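Local coordinates for lysyl oxidase (Pichia pastoris, PDB 1W7C) that oxidatively deaminates primary amines, including lysine side chains, using a copper ion and a topaquinone cofactor formed from one of its own tyrosines, at the calcium ion site. Numbering follows the deposited sequence.

The calcium ion site. Residues 65, 497-499, 503, 505, 643-645. With CA (calcium ion), chain B.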
ATOM      1  N   LYS A  65     -26.106 -21.250  -1.997  1.00 16.48           N
ATOM      2  CA  LYS A  65     -26.343 -19.830  -2.069  1.00 16.92           C
ATOM      3  C   LYS A  65     -27.799 -19.468  -2.316  1.00 16.21           C
ATOM      4  O   LYS A  65     -28.304 -18.578  -1.649  1.00 16.07           O
ATOM      5  CB  LYS A  65     -25.426 -19.171  -3.109  1.00 15.21           C
ATOM      6  CG  LYS A  65     -25.630 -17.659  -3.206  1.00 14.96           C
ATOM      7  CD  LYS A  65     -24.573 -17.015  -4.100  1.00 15.55           C
ATOM      8  CE  LYS A  65     -24.783 -15.525  -4.151  1.00 15.57           C
ATOM      9  NZ  LYS A  65     -23.731 -14.888  -4.992  1.00 14.14           N
ATOM     10  N   ASP A 497     -17.049 -13.018  -3.610  1.00 12.97           N
ATOM     11  CA  ASP A 497     -18.327 -13.162  -4.285  1.00 13.68           C
ATOM     12  C   ASP A 497     -19.105 -11.861  -4.116  1.00 13.91           C
ATOM     13  O   ASP A 497     -20.074 -11.741  -3.369  1.00 14.35           O
ATOM     14  CB  ASP A 497     -19.073 -14.380  -3.763  1.00 13.88           C
ATOM     15  CG  ASP A 497     -20.372 -14.612  -4.443  1.00 14.55           C
ATOM     16  OD1 ASP A 497     -20.637 -13.965  -5.516  1.00 13.85           O
ATOM     17  OD2 ASP A 497     -21.169 -15.467  -3.971  1.00 15.19           O
ATOM     18  N   LEU A 498     -18.680 -10.879  -4.898  1.00 14.16           N
ATOM     19  CA  LEU A 498     -19.362  -9.593  -5.027  1.00 13.39           C
ATOM     20  C   LEU A 498     -20.717  -9.866  -5.668  1.00 13.46           C
ATOM     21  O   LEU A 498     -20.777 -10.594  -6.662  1.00 12.86           O
ATOM     22  CB  LEU A 498     -18.530  -8.624  -5.917  1.00 14.21           C
ATOM     23  CG  LEU A 498     -17.443  -7.862  -5.147  1.00 14.48           C
ATOM     24  CD1 LEU A 498     -16.282  -7.515  -6.102  1.00 16.10           C
ATOM     25  CD2 LEU A 498     -17.996  -6.618  -4.517  1.00 14.56           C
ATOM     26  N   ASP A 499     -21.746  -9.201  -5.174  1.00 13.70           N
ATOM     27  CA  ASP A 499     -23.088  -9.222  -5.746  1.00 13.91           C
ATOM     28  C   ASP A 499     -23.516  -7.736  -5.777  1.00 14.43           C
ATOM     29  O   ASP A 499     -24.147  -7.229  -4.833  1.00 15.65           O
ATOM     30  CB  ASP A 499     -24.080  -9.998  -4.865  1.00 13.83           C
ATOM     31  CG  ASP A 499     -23.975 -11.499  -4.969  1.00 14.09           C
ATOM     32  OD1 ASP A 499     -23.270 -12.059  -5.841  1.00 15.07           O
ATOM     33  OD2 ASP A 499     -24.654 -12.179  -4.118  1.00 15.39           O
ATOM     34  N   THR A 503     -27.421 -10.249  -7.553  1.00 16.89           N
ATOM     35  CA  THR A 503     -26.502 -11.259  -8.061  1.00 16.10           C
ATOM     36  C   THR A 503     -26.118 -11.101  -9.511  1.00 14.26           C
ATOM     37  O   THR A 503     -24.991 -11.460  -9.923  1.00 16.11           O
ATOM     38  CB  THR A 503     -27.055 -12.689  -7.859  1.00 17.77           C
ATOM     39  OG1 THR A 503     -28.340 -12.823  -8.512  1.00 20.24           O
ATOM     40  CG2 THR A 503     -27.217 -13.060  -6.405  1.00 19.84           C
ATOM     41  N   ASN A 505     -24.714  -9.760 -12.541  1.00 15.33           N
ATOM     42  CA  ASN A 505     -23.669  -8.777 -12.705  1.00 15.22           C
ATOM     43  C   ASN A 505     -22.965  -8.947 -14.055  1.00 14.82           C
ATOM     44  O   ASN A 505     -23.233  -9.870 -14.821  1.00 16.45           O
ATOM     45  CB  ASN A 505     -22.611  -8.905 -11.567  1.00 14.79           C
ATOM     46  CG  ASN A 505     -23.081  -8.485 -10.170  1.00 14.52           C
ATOM     47  OD1 ASN A 505     -22.304  -8.654  -9.224  1.00 14.89           O
ATOM     48  ND2 ASN A 505     -24.287  -7.906 -10.020  1.00 15.53           N
ATOM     49  N   ASP A 643     -24.240 -14.344 -12.111  1.00 14.98           N
ATOM     50  CA  ASP A 643     -23.639 -14.235 -10.774  1.00 14.46           C
ATOM     51  C   ASP A 643     -22.161 -14.574 -10.914  1.00 13.94           C
ATOM     52  O   ASP A 643     -21.798 -15.700 -11.301  1.00 14.75           O
ATOM     53  CB  ASP A 643     -24.337 -15.207  -9.852  1.00 14.99           C
ATOM     54  CG  ASP A 643     -23.903 -15.081  -8.436  1.00 14.77           C
ATOM     55  OD1 ASP A 643     -22.916 -14.364  -8.161  1.00 14.45           O
ATOM     56  OD2 ASP A 643     -24.549 -15.666  -7.514  1.00 17.02           O
ATOM     57  N   ILE A 644     -21.318 -13.573 -10.683  1.00 14.19           N
ATOM     58  CA  ILE A 644     -19.884 -13.661 -10.881  1.00 13.05           C
ATOM     59  C   ILE A 644     -19.226 -13.781  -9.513  1.00 12.78           C
ATOM     60  O   ILE A 644     -19.663 -13.191  -8.503  1.00 13.67           O
ATOM     61  CB  ILE A 644     -19.384 -12.391 -11.628  1.00 13.60           C
ATOM     62  CG1 ILE A 644     -20.032 -12.308 -13.012  1.00 14.70           C
ATOM     63  CG2 ILE A 644     -17.849 -12.390 -11.746  1.00 15.34           C
ATOM     64  CD1 ILE A 644     -19.767 -11.036 -13.761  1.00 15.27           C
ATOM     65  N   VAL A 645     -18.146 -14.559  -9.500  1.00 13.41           N
ATOM     66  CA  VAL A 645     -17.232 -14.637  -8.366  1.00 13.62           C
ATOM     67  C   VAL A 645     -15.835 -14.227  -8.880  1.00 12.29           C
ATOM     68  O   VAL A 645     -15.406 -14.662  -9.959  1.00 13.91           O
ATOM     69  CB  VAL A 645     -17.128 -16.095  -7.823  1.00 14.29           C
ATOM     70  CG1 VAL A 645     -16.128 -16.208  -6.694  1.00 14.90           C
ATOM     71  CG2 VAL A 645     -18.484 -16.609  -7.439  1.00 14.80           C
TER
HETATM   72 CA    CA B 802     -21.572 -12.737  -7.190  1.00 13.64          CA
HETATM   73  O   HOH W   1     -22.476 -11.384  -8.985  1.00 13.86           O
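In this copper/topaquinone amine oxidase, the Asp-Leu-Asp calcium motif at the end of strand 488-498 looks structural: its centre lies about 26 Å from the active-site residue Asp358, and protein oxygens dominate its near-octahedral shell. The ion joins that strand to strand 642-654; both also carry copper-ligand histidines, His488 and His490 on one and His654 on the other. Asp497, Asp499 and Asp643 each bind the calcium through a single carboxylate oxygen, OD1, with Asp497 OD1 at 2.3 Å. These three oxygens share one face of the octahedron. The opposite face comprises the carbonyls Leu498 O and Ile644 O (the latter 2.4 Å from the calcium) and a water.

Over the carboxylate face stands Lys65, from the first turn of helix 65-73. Its extended chain, with CG anti to the backbone N (chi1 -179°), delivers the ammonium tip to 3.8 Å from the calcium. NZ forms salt bridges with all three aspartates, reaching the syn lone pairs of Asp497 OD2 (2.8 Å) and Asp643 OD2 (2.8 Å). At Asp499 it straddles the carboxylate, hydrogen-bonding both oxygens on their syn sides, OD1 at 3.0 Å. The lysine thus ties the outer oxygens to the helix and probably offsets surplus negative charge. An alanine here would remove the amine and would probably leave the crowded carboxylates less well balanced and freer to turn.

Opposite Asp497 OD1, the water is held by Thr503 O and Asn505 OD1, the latter 2.7 Å from the water oxygen. Ile644 N donates to it (157° at the hydrogen), so this residue grips the water through its amide while its carbonyl binds the metal.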